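Local coordinates for protein sorbitol dehydrogenase (Gluconobacter oxydans, PDB 5ITG) that probably oxidises D-sorbitol to L-sorbose with an NADP cofactor, as a member of the mannitol dehydrogenase family built on a Rossmann fold, at residues L172-W176 with E212-I217; V381-T386 with P450-W455; Y409-L413 with S425-Y430. All blocks are in the same frame, centred on the assembly; numbering follows the deposited sequence.

Contact 1 of 3, residues L172-W176 with E212-I217; sequences LRRRW and ELAKWI
Trp176 and Trp216 stack face to face in an almost purely apolar helix-helix contact at the periphery of the Rossmann domain, where helix 164-177 meets helix 211-220. The two axes approach to 10.5 Å and run at 82° to each other, a distance filled by the indoles. Their five-membered rings lie with centroids 3.4 Å apart and planes tilted by only 13°. The indoles run antiparallel, which puts each six-membered ring over the other residue's CB: Trp176 CB sits 3.5 Å from the centroid of the Trp216 six-membered ring, and Trp216 CB returns the CH-pi contact on Trp176. Trp216 CG, anti to the backbone N (chi1 -174°), lays its indole over the Trp176 side chain. Helix 164-177 belongs to the beta-alpha-beta crossover between the parallel neighbouring strands 125-128 and 184-187 of the Rossmann sheet. Deeper in, Leu172 CD1 meets Ile217 CD1 at 3.6 Å, the two side chains crossing nearly at right angles. Leu213 CD1 wedges between Trp176 CE3, 3.8 Å away, and the backbone of Arg173. The Arg173 guanidinium leads away to salt bridges with Asp177 and Glu170 of its own helix, leaving CB against Leu213 CD1.

Contact 2 of 3, residues V381-T386 with P450-W455; sequences VQVFWT and PAFDGW
The Trp455 indole meets Thr386 CA at its edge, 3.7 Å from CE3, while Phe452 O lies over the rim of one face. Val381 CG1 comes obliquely to Trp455 CH2, at 3.9 Å, and also touches the Phe452 ring, whose one face carries Ala451 CB off-centre. Val381 CG2 sits over the rim of the Trp385 ring, dividing the two methyls between loop and helix. Gln382 NE2 bonds to Pro450 O at 3.0 Å (154° at the hydrogen), near its own amide plane but 62° out of the carbonyl plane; Asp453 N reaches that oxygen from the opposite face. With OG1 anti to its carbonyl carbon (chi1 -63°), Thr386 turns its hydroxyl back to Gln382 O (OG1 to O 2.7 Å, on an in-plane lone pair), leaving CG2 to touch Gly454 O. A beta carbon on Gly454 would fall 2.4 Å from Thr386 OG1. One water joins loop 450-455 to helix 377-394 of the C-terminal domain, accepting from Gly454 N at 2.8 Å and donating to Thr386 OG1 and Ala451 O. The loop's polar partners are backbone atoms, Pro450 O, Ala451 O and Gly454 N, set by its folded path, while its apolar share comes chiefly from Trp455.

Contact 3 of 3, residues Y409-L413 with S425-Y430; sequences YLEML and SSEPTY
Tyr409 reaches from helix 400-412 to Glu427 and Tyr430 in the following loop. From CB, CG stands anti to the backbone N (chi1 171°), and the ring points at the loop. Phe307 of helix 288-312 meets this ring with planes at about 45°. Farther out, Tyr409 CE1 lies 3.4 Å from Glu427 OE2, and Tyr409 CE2 lies 4.0 Å from Tyr430 OH. At the tip, Tyr409 OH donates to Glu427 OE2 in a short bond of 2.5 Å and accepts from Tyr430 OH at 2.9 Å; both partners lie at the ring edge, near its plane. The carboxylate stands 83° to the ring, and OE2 is met from above its own plane. A type I turn from Glu427 to Tyr430 brings the two partners together within this helical C-terminal domain. A phenylalanine in place of Tyr409 would probably leave both Glu427 OE2 and Tyr430 OH without the hydroxyl that joins them. Glu427 OE1 accepts from Cys378 N in the first turn of helix 377-394, whose dipole would probably steady the buried charge. Beside these hydrogen bonds, Leu413 CD2 packs at the Tyr430 edge, and SE of Met412, a selenomethionine, touches Ser425 CB at 3.9 Å.

Contacts 2 and 3 form one neighbourhood of the C-terminal domain, their centres about 13 Å apart; contact 1 lies in the Rossmann domain, its centre about 41 Å and 47 Å from theirs. In the chain, 409-413 and 425-430 both fall between the segments of contact 2. Phe452 joins the pair directly: its CZ lies 3.6 Å from Leu410 CD2 and also packs on the Tyr409 ring, while Pro450 and Ala451 rest against Tyr430. Contact 3 is wholly buried and relies on a charged, hydroxyl-linked network. Contact 2, partly buried, mixes apolar packing with backbone carbonyls and a water, whereas contact 1, also partly buried but peripheral, joins two helices without any hydrogen bond between its segments.

Contact 1 of 3, residues L172-W176 with E212-I217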
loop_
_atom_site.group_PDB
_atom_site.type_symbol
_atom_site.label_atom_id
_atom_site.label_comp_id
_atom_site.label_asym_id
_atom_site.label_seq_id
_atom_site.Cartn_x
_atom_site.Cartn_y
_atom_site.Cartn_z
ATOM N N LEU A 172 10.071 10.818 -22.550
ATOM C CA LEU A 172 10.279 12.208 -22.167
ATOM C C LEU A 172 11.278 12.888 -23.103
ATOM O O LEU A 172 11.114 14.055 -23.456
ATOM C CB LEU A 172 10.756 12.286 -20.715
ATOM C CG LEU A 172 9.649 11.972 -19.698
ATOM C CD1 LEU A 172 10.231 11.757 -18.317
ATOM C CD2 LEU A 172 8.639 13.115 -19.696
ATOM N N ARG A 173 12.304 12.154 -23.519
ATOM C CA ARG A 173 13.301 12.714 -24.428
ATOM C C ARG A 173 12.622 13.116 -25.735
ATOM O O ARG A 173 12.772 14.245 -26.214
ATOM C CB ARG A 173 14.401 11.690 -24.725
ATOM C CG ARG A 173 15.531 12.240 -25.595
ATOM C CD ARG A 173 16.490 11.155 -26.058
ATOM N NE ARG A 173 15.871 10.230 -27.007
ATOM C CZ ARG A 173 15.388 10.581 -28.198
ATOM N NH1 ARG A 173 15.447 11.845 -28.599
ATOM N NH2 ARG A 173 14.846 9.666 -28.993
ATOM N N ARG A 174 11.862 12.186 -26.304
ATOM C CA ARG A 174 11.169 12.435 -27.561
ATOM C C ARG A 174 10.190 13.595 -27.472
ATOM O O ARG A 174 10.112 14.420 -28.391
ATOM C CB ARG A 174 10.452 11.165 -28.029
ATOM C CG ARG A 174 11.414 10.022 -28.315
ATOM C CD ARG A 174 10.724 8.850 -28.979
ATOM N NE ARG A 174 11.643 7.732 -29.145
ATOM C CZ ARG A 174 11.324 6.580 -29.724
ATOM N NH1 ARG A 174 10.100 6.391 -30.199
ATOM N NH2 ARG A 174 12.231 5.615 -29.821
ATOM N N ARG A 175 9.450 13.667 -26.366
ATOM C CA ARG A 175 8.492 14.747 -26.171
ATOM C C ARG A 175 9.259 16.070 -26.155
ATOM O O ARG A 175 8.847 17.051 -26.775
ATOM C CB ARG A 175 7.715 14.552 -24.854
ATOM C CG ARG A 175 6.786 13.323 -24.853
ATOM C CD ARG A 175 6.151 13.040 -23.470
ATOM N NE ARG A 175 5.122 14.014 -23.102
ATOM C CZ ARG A 175 3.809 13.803 -23.182
ATOM N NH1 ARG A 175 3.333 12.641 -23.609
ATOM N NH2 ARG A 175 2.964 14.772 -22.852
ATOM N N TRP A 176 10.389 16.080 -25.455
ATOM C CA TRP A 176 11.220 17.270 -25.358
ATOM C C TRP A 176 11.755 17.694 -26.728
ATOM O O TRP A 176 11.571 18.838 -27.151
ATOM C CB TRP A 176 12.382 17.007 -24.395
ATOM C CG TRP A 176 13.349 18.151 -24.247
ATOM C CD1 TRP A 176 13.063 19.482 -24.308
ATOM C CD2 TRP A 176 14.744 18.053 -23.946
ATOM N NE1 TRP A 176 14.196 20.223 -24.062
ATOM C CE2 TRP A 176 15.242 19.369 -23.836
ATOM C CE3 TRP A 176 15.623 16.981 -23.758
ATOM C CZ2 TRP A 176 16.577 19.640 -23.544
ATOM C CZ3 TRP A 176 16.953 17.253 -23.466
ATOM C CH2 TRP A 176 17.416 18.571 -23.363
ATOM N N GLU A 212 22.011 16.404 -19.741
ATOM C CA GLU A 212 21.111 17.458 -20.195
ATOM C C GLU A 212 19.659 16.984 -20.154
ATOM O O GLU A 212 18.750 17.757 -19.847
ATOM C CB GLU A 212 21.465 17.882 -21.618
ATOM C CG GLU A 212 22.818 18.548 -21.751
ATOM C CD GLU A 212 23.163 18.854 -23.195
ATOM O OE1 GLU A 212 22.304 19.433 -23.901
ATOM O OE2 GLU A 212 24.291 18.521 -23.621
ATOM N N LEU A 213 19.446 15.713 -20.477
ATOM C CA LEU A 213 18.103 15.139 -20.471
ATOM C C LEU A 213 17.549 15.064 -19.051
ATOM O O LEU A 213 16.379 15.357 -18.821
ATOM C CB LEU A 213 18.117 13.735 -21.078
ATOM C CG LEU A 213 16.791 12.970 -20.994
ATOM C CD1 LEU A 213 15.679 13.764 -21.659
ATOM C CD2 LEU A 213 16.951 11.608 -21.654
ATOM N N ALA A 214 18.396 14.669 -18.104
ATOM C CA ALA A 214 17.978 14.562 -16.709
ATOM C C ALA A 214 17.638 15.947 -16.183
ATOM O O ALA A 214 16.678 16.120 -15.429
ATOM C CB ALA A 214 19.086 13.941 -15.875
ATOM N N LYS A 215 18.432 16.933 -16.589
ATOM C CA LYS A 215 18.204 18.308 -16.169
ATOM C C LYS A 215 16.814 18.751 -16.607
ATOM O O LYS A 215 16.056 19.316 -15.816
ATOM C CB LYS A 215 19.261 19.235 -16.779
ATOM C CG LYS A 215 19.042 20.705 -16.462
ATOM C CD LYS A 215 20.046 21.597 -17.187
ATOM C CE LYS A 215 19.788 23.067 -16.887
ATOM N NZ LYS A 215 19.846 23.365 -15.423
ATOM N N TRP A 216 16.481 18.480 -17.869
ATOM C CA TRP A 216 15.181 18.848 -18.419
ATOM C C TRP A 216 14.034 18.167 -17.676
ATOM O O TRP A 216 13.034 18.805 -17.346
ATOM C CB TRP A 216 15.082 18.470 -19.902
ATOM C CG TRP A 216 13.808 18.961 -20.535
ATOM C CD1 TRP A 216 13.523 20.244 -20.911
ATOM C CD2 TRP A 216 12.618 18.199 -20.787
ATOM N NE1 TRP A 216 12.233 20.329 -21.375
ATOM C CE2 TRP A 216 11.655 19.090 -21.311
ATOM C CE3 TRP A 216 12.272 16.850 -20.618
ATOM C CZ2 TRP A 216 10.367 18.675 -21.670
ATOM C CZ3 TRP A 216 10.993 16.442 -20.975
ATOM C CH2 TRP A 216 10.056 17.352 -21.495
ATOM N N ILE A 217 14.173 16.869 -17.425
ATOM C CA ILE A 217 13.117 16.139 -16.732
ATOM C C ILE A 217 12.946 16.662 -15.307
ATOM O O ILE A 217 11.826 16.882 -14.843
ATOM C CB ILE A 217 13.408 14.621 -16.701
ATOM C CG1 ILE A 217 13.446 14.073 -18.132
ATOM C CG2 ILE A 217 12.329 13.908 -15.900
ATOM C CD1 ILE A 217 13.756 12.581 -18.232
#

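Contact 2 of 3, residues V381-T386 with P450-W455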
loop_
_atom_site.group_PDB
_atom_site.type_symbol
_atom_site.label_atom_id
_atom_site.label_comp_id
_atom_site.label_asym_id
_atom_site.label_seq_id
_atom_site.Cartn_x
_atom_site.Cartn_y
_atom_site.Cartn_z
ATOM N N VAL A 381 7.838 -2.468 14.885
ATOM C CA VAL A 381 7.893 -1.735 16.140
ATOM C C VAL A 381 8.745 -0.480 15.930
ATOM O O VAL A 381 8.368 0.612 16.344
ATOM C CB VAL A 381 8.508 -2.601 17.259
ATOM C CG1 VAL A 381 8.854 -1.744 18.459
ATOM C CG2 VAL A 381 7.518 -3.698 17.657
ATOM N N GLN A 382 9.889 -0.639 15.268
ATOM C CA GLN A 382 10.768 0.496 15.015
ATOM C C GLN A 382 10.050 1.588 14.224
ATOM O O GLN A 382 10.078 2.758 14.597
ATOM C CB GLN A 382 12.010 0.054 14.238
ATOM C CG GLN A 382 12.882 -0.959 14.961
ATOM C CD GLN A 382 14.063 -1.400 14.111
ATOM O OE1 GLN A 382 13.939 -1.546 12.895
ATOM N NE2 GLN A 382 15.207 -1.636 14.750
ATOM N N VAL A 383 9.396 1.213 13.136
ATOM C CA VAL A 383 8.711 2.215 12.327
ATOM C C VAL A 383 7.378 2.720 12.885
ATOM O O VAL A 383 7.140 3.929 12.918
ATOM C CB VAL A 383 8.498 1.702 10.884
ATOM C CG1 VAL A 383 7.796 2.772 10.041
ATOM C CG2 VAL A 383 9.857 1.345 10.255
ATOM N N PHE A 384 6.520 1.817 13.349
ATOM C CA PHE A 384 5.197 2.227 13.838
ATOM C C PHE A 384 5.086 2.784 15.253
ATOM O O PHE A 384 4.205 3.608 15.523
ATOM C CB PHE A 384 4.190 1.063 13.748
ATOM C CG PHE A 384 4.270 0.258 12.477
ATOM C CD1 PHE A 384 4.702 0.825 11.285
ATOM C CD2 PHE A 384 3.845 -1.065 12.468
ATOM C CE1 PHE A 384 4.708 0.083 10.113
ATOM C CE2 PHE A 384 3.847 -1.811 11.299
ATOM C CZ PHE A 384 4.278 -1.239 10.121
ATOM N N TRP A 385 5.949 2.338 16.164
ATOM C CA TRP A 385 5.842 2.760 17.561
ATOM C C TRP A 385 6.830 3.791 18.114
ATOM O O TRP A 385 6.526 4.455 19.106
ATOM C CB TRP A 385 5.917 1.530 18.474
ATOM C CG TRP A 385 4.709 0.613 18.486
ATOM C CD1 TRP A 385 3.568 0.728 17.747
ATOM C CD2 TRP A 385 4.539 -0.547 19.311
ATOM N NE1 TRP A 385 2.689 -0.289 18.065
ATOM C CE2 TRP A 385 3.263 -1.086 19.021
ATOM C CE3 TRP A 385 5.341 -1.180 20.272
ATOM C CZ2 TRP A 385 2.771 -2.230 19.657
ATOM C CZ3 TRP A 385 4.853 -2.318 20.909
ATOM C CH2 TRP A 385 3.578 -2.831 20.599
ATOM N N THR A 386 7.993 3.933 17.491
ATOM C CA THR A 386 9.016 4.843 18.013
ATOM C C THR A 386 8.584 6.271 18.360
ATOM O O THR A 386 8.861 6.749 19.460
ATOM C CB THR A 386 10.237 4.892 17.065
ATOM O OG1 THR A 386 10.840 3.592 17.012
ATOM C CG2 THR A 386 11.275 5.900 17.568
ATOM N N PRO A 450 16.865 -5.188 19.102
ATOM C CA PRO A 450 16.934 -4.010 18.226
ATOM C C PRO A 450 15.602 -3.284 18.036
ATOM O O PRO A 450 15.575 -2.114 17.654
ATOM C CB PRO A 450 17.444 -4.587 16.905
ATOM C CG PRO A 450 18.212 -5.809 17.323
ATOM C CD PRO A 450 17.318 -6.394 18.388
ATOM N N ALA A 451 14.505 -3.980 18.302
ATOM C CA ALA A 451 13.170 -3.411 18.132
ATOM C C ALA A 451 12.956 -2.089 18.869
ATOM O O ALA A 451 12.202 -1.231 18.401
ATOM C CB ALA A 451 12.112 -4.428 18.589
ATOM N N PHE A 452 13.634 -1.927 20.001
ATOM C CA PHE A 452 13.477 -0.746 20.837
ATOM C C PHE A 452 14.594 0.299 20.742
ATOM O O PHE A 452 14.646 1.232 21.550
ATOM C CB PHE A 452 13.303 -1.209 22.287
ATOM C CG PHE A 452 12.444 -2.443 22.419
ATOM C CD1 PHE A 452 11.173 -2.491 21.840
ATOM C CD2 PHE A 452 12.919 -3.574 23.079
ATOM C CE1 PHE A 452 10.391 -3.651 21.911
ATOM C CE2 PHE A 452 12.144 -4.740 23.155
ATOM C CZ PHE A 452 10.879 -4.780 22.569
ATOM N N ASP A 453 15.466 0.154 19.746
ATOM C CA ASP A 453 16.582 1.084 19.561
ATOM C C ASP A 453 16.186 2.522 19.228
ATOM O O ASP A 453 16.944 3.452 19.505
ATOM C CB ASP A 453 17.529 0.577 18.465
ATOM C CG ASP A 453 18.377 -0.606 18.914
ATOM O OD1 ASP A 453 18.336 -0.949 20.106
ATOM O OD2 ASP A 453 19.087 -1.186 18.066
ATOM N N GLY A 454 15.012 2.699 18.626
ATOM C CA GLY A 454 14.557 4.025 18.244
ATOM C C GLY A 454 14.407 5.038 19.368
ATOM O O GLY A 454 14.409 6.247 19.119
ATOM N N TRP A 455 14.261 4.560 20.600
ATOM C CA TRP A 455 14.112 5.465 21.734
ATOM C C TRP A 455 15.127 5.207 22.840
ATOM O O TRP A 455 15.065 5.819 23.907
ATOM C CB TRP A 455 12.691 5.379 22.301
ATOM C CG TRP A 455 12.254 4.005 22.733
ATOM C CD1 TRP A 455 12.537 3.382 23.917
ATOM C CD2 TRP A 455 11.413 3.111 21.999
ATOM N NE1 TRP A 455 11.914 2.153 23.969
ATOM C CE2 TRP A 455 11.217 1.962 22.803
ATOM C CE3 TRP A 455 10.801 3.167 20.739
ATOM C CZ2 TRP A 455 10.432 0.882 22.385
ATOM C CZ3 TRP A 455 10.019 2.085 20.323
ATOM C CH2 TRP A 455 9.845 0.959 21.151
HETATM O O HOH W 1 12.592 1.594 17.841
#

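Contact 3 of 3, residues Y409-L413 with S425-Y430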
loop_
_atom_site.group_PDB
_atom_site.type_symbol
_atom_site.label_atom_id
_atom_site.label_comp_id
_atom_site.label_asym_id
_atom_site.label_seq_id
_atom_site.Cartn_x
_atom_site.Cartn_y
_atom_site.Cartn_z
ATOM N N TYR A 409 4.736 -7.881 22.991
ATOM C CA TYR A 409 5.604 -8.244 21.885
ATOM C C TYR A 409 6.675 -9.220 22.390
ATOM O O TYR A 409 6.899 -10.276 21.790
ATOM C CB TYR A 409 6.274 -6.991 21.302
ATOM C CG TYR A 409 7.351 -7.294 20.279
ATOM C CD1 TYR A 409 7.038 -7.885 19.057
ATOM C CD2 TYR A 409 8.689 -7.010 20.548
ATOM C CE1 TYR A 409 8.039 -8.195 18.122
ATOM C CE2 TYR A 409 9.693 -7.311 19.625
ATOM C CZ TYR A 409 9.363 -7.904 18.418
ATOM O OH TYR A 409 10.359 -8.215 17.511
ATOM N N LEU A 410 7.324 -8.868 23.495
ATOM C CA LEU A 410 8.375 -9.710 24.062
ATOM C C LEU A 410 7.876 -11.086 24.495
ATOM O O LEU A 410 8.564 -12.090 24.302
ATOM C CB LEU A 410 9.051 -8.997 25.238
ATOM C CG LEU A 410 9.858 -7.776 24.784
ATOM C CD1 LEU A 410 10.511 -7.092 25.978
ATOM C CD2 LEU A 410 10.906 -8.228 23.767
ATOM N N GLU A 411 6.686 -11.139 25.080
ATOM C CA GLU A 411 6.131 -12.418 25.494
ATOM C C GLU A 411 5.677 -13.225 24.272
ATOM O O GLU A 411 5.814 -14.449 24.244
ATOM C CB GLU A 411 4.978 -12.200 26.474
ATOM C CG GLU A 411 5.454 -11.754 27.854
ATOM C CD GLU A 411 6.364 -12.788 28.512
ATOM O OE1 GLU A 411 5.914 -13.940 28.691
ATOM O OE2 GLU A 411 7.523 -12.452 28.854
HETATM N N MSE A 412 5.161 -12.539 23.253
HETATM C CA MSE A 412 4.705 -13.206 22.033
HETATM C C MSE A 412 5.884 -13.928 21.377
HETATM O O MSE A 412 5.747 -15.026 20.833
HETATM C CB MSE A 412 4.107 -12.177 21.059
HETATM C CG MSE A 412 3.619 -12.744 19.726
HETATM SE SE MSE A 412 5.022 -12.987 18.386
HETATM C CE MSE A 412 5.570 -11.123 18.155
ATOM N N LEU A 413 7.053 -13.304 21.449
ATOM C CA LEU A 413 8.266 -13.867 20.860
ATOM C C LEU A 413 8.629 -15.261 21.389
ATOM O O LEU A 413 9.282 -16.041 20.692
ATOM C CB LEU A 413 9.438 -12.904 21.094
ATOM C CG LEU A 413 9.988 -12.047 19.946
ATOM C CD1 LEU A 413 8.897 -11.634 18.987
ATOM C CD2 LEU A 413 10.695 -10.834 20.539
ATOM N N SER A 425 7.159 -17.102 15.197
ATOM C CA SER A 425 6.990 -15.879 14.431
ATOM C C SER A 425 8.235 -15.627 13.596
ATOM O O SER A 425 9.316 -16.129 13.902
ATOM C CB SER A 425 6.732 -14.684 15.351
ATOM O OG SER A 425 7.849 -14.407 16.166
ATOM N N SER A 426 8.075 -14.847 12.538
ATOM C CA SER A 426 9.181 -14.522 11.650
ATOM C C SER A 426 9.809 -13.161 11.969
ATOM O O SER A 426 9.110 -12.158 12.122
ATOM C CB SER A 426 8.690 -14.540 10.201
ATOM O OG SER A 426 9.643 -13.969 9.323
ATOM N N GLU A 427 11.131 -13.148 12.090
ATOM C CA GLU A 427 11.885 -11.929 12.357
ATOM C C GLU A 427 13.163 -12.040 11.530
ATOM O O GLU A 427 14.208 -12.458 12.027
ATOM C CB GLU A 427 12.222 -11.808 13.845
ATOM C CG GLU A 427 11.012 -11.553 14.739
ATOM C CD GLU A 427 10.564 -10.099 14.736
ATOM O OE1 GLU A 427 11.041 -9.318 13.884
ATOM O OE2 GLU A 427 9.728 -9.739 15.592
ATOM N N PRO A 428 13.086 -11.672 10.248
ATOM C CA PRO A 428 14.220 -11.725 9.320
ATOM C C PRO A 428 15.511 -11.072 9.813
ATOM O O PRO A 428 16.597 -11.593 9.576
ATOM C CB PRO A 428 13.669 -11.039 8.073
ATOM C CG PRO A 428 12.225 -11.411 8.103
ATOM C CD PRO A 428 11.877 -11.184 9.560
ATOM N N THR A 429 15.392 -9.943 10.507
ATOM C CA THR A 429 16.568 -9.221 10.987
ATOM C C THR A 429 17.210 -9.827 12.230
ATOM O O THR A 429 18.290 -9.406 12.639
ATOM C CB THR A 429 16.227 -7.748 11.300
ATOM O OG1 THR A 429 15.299 -7.693 12.391
ATOM C CG2 THR A 429 15.615 -7.073 10.084
ATOM N N TYR A 430 16.546 -10.804 12.834
ATOM C CA TYR A 430 17.078 -11.445 14.030
ATOM C C TYR A 430 17.977 -12.624 13.683
ATOM O O TYR A 430 17.701 -13.373 12.744
ATOM C CB TYR A 430 15.941 -11.943 14.933
ATOM C CG TYR A 430 15.233 -10.870 15.732
ATOM C CD1 TYR A 430 15.521 -9.517 15.545
ATOM C CD2 TYR A 430 14.260 -11.212 16.673
ATOM C CE1 TYR A 430 14.853 -8.530 16.279
ATOM C CE2 TYR A 430 13.590 -10.239 17.406
ATOM C CZ TYR A 430 13.890 -8.899 17.203
ATOM O OH TYR A 430 13.208 -7.934 17.912
#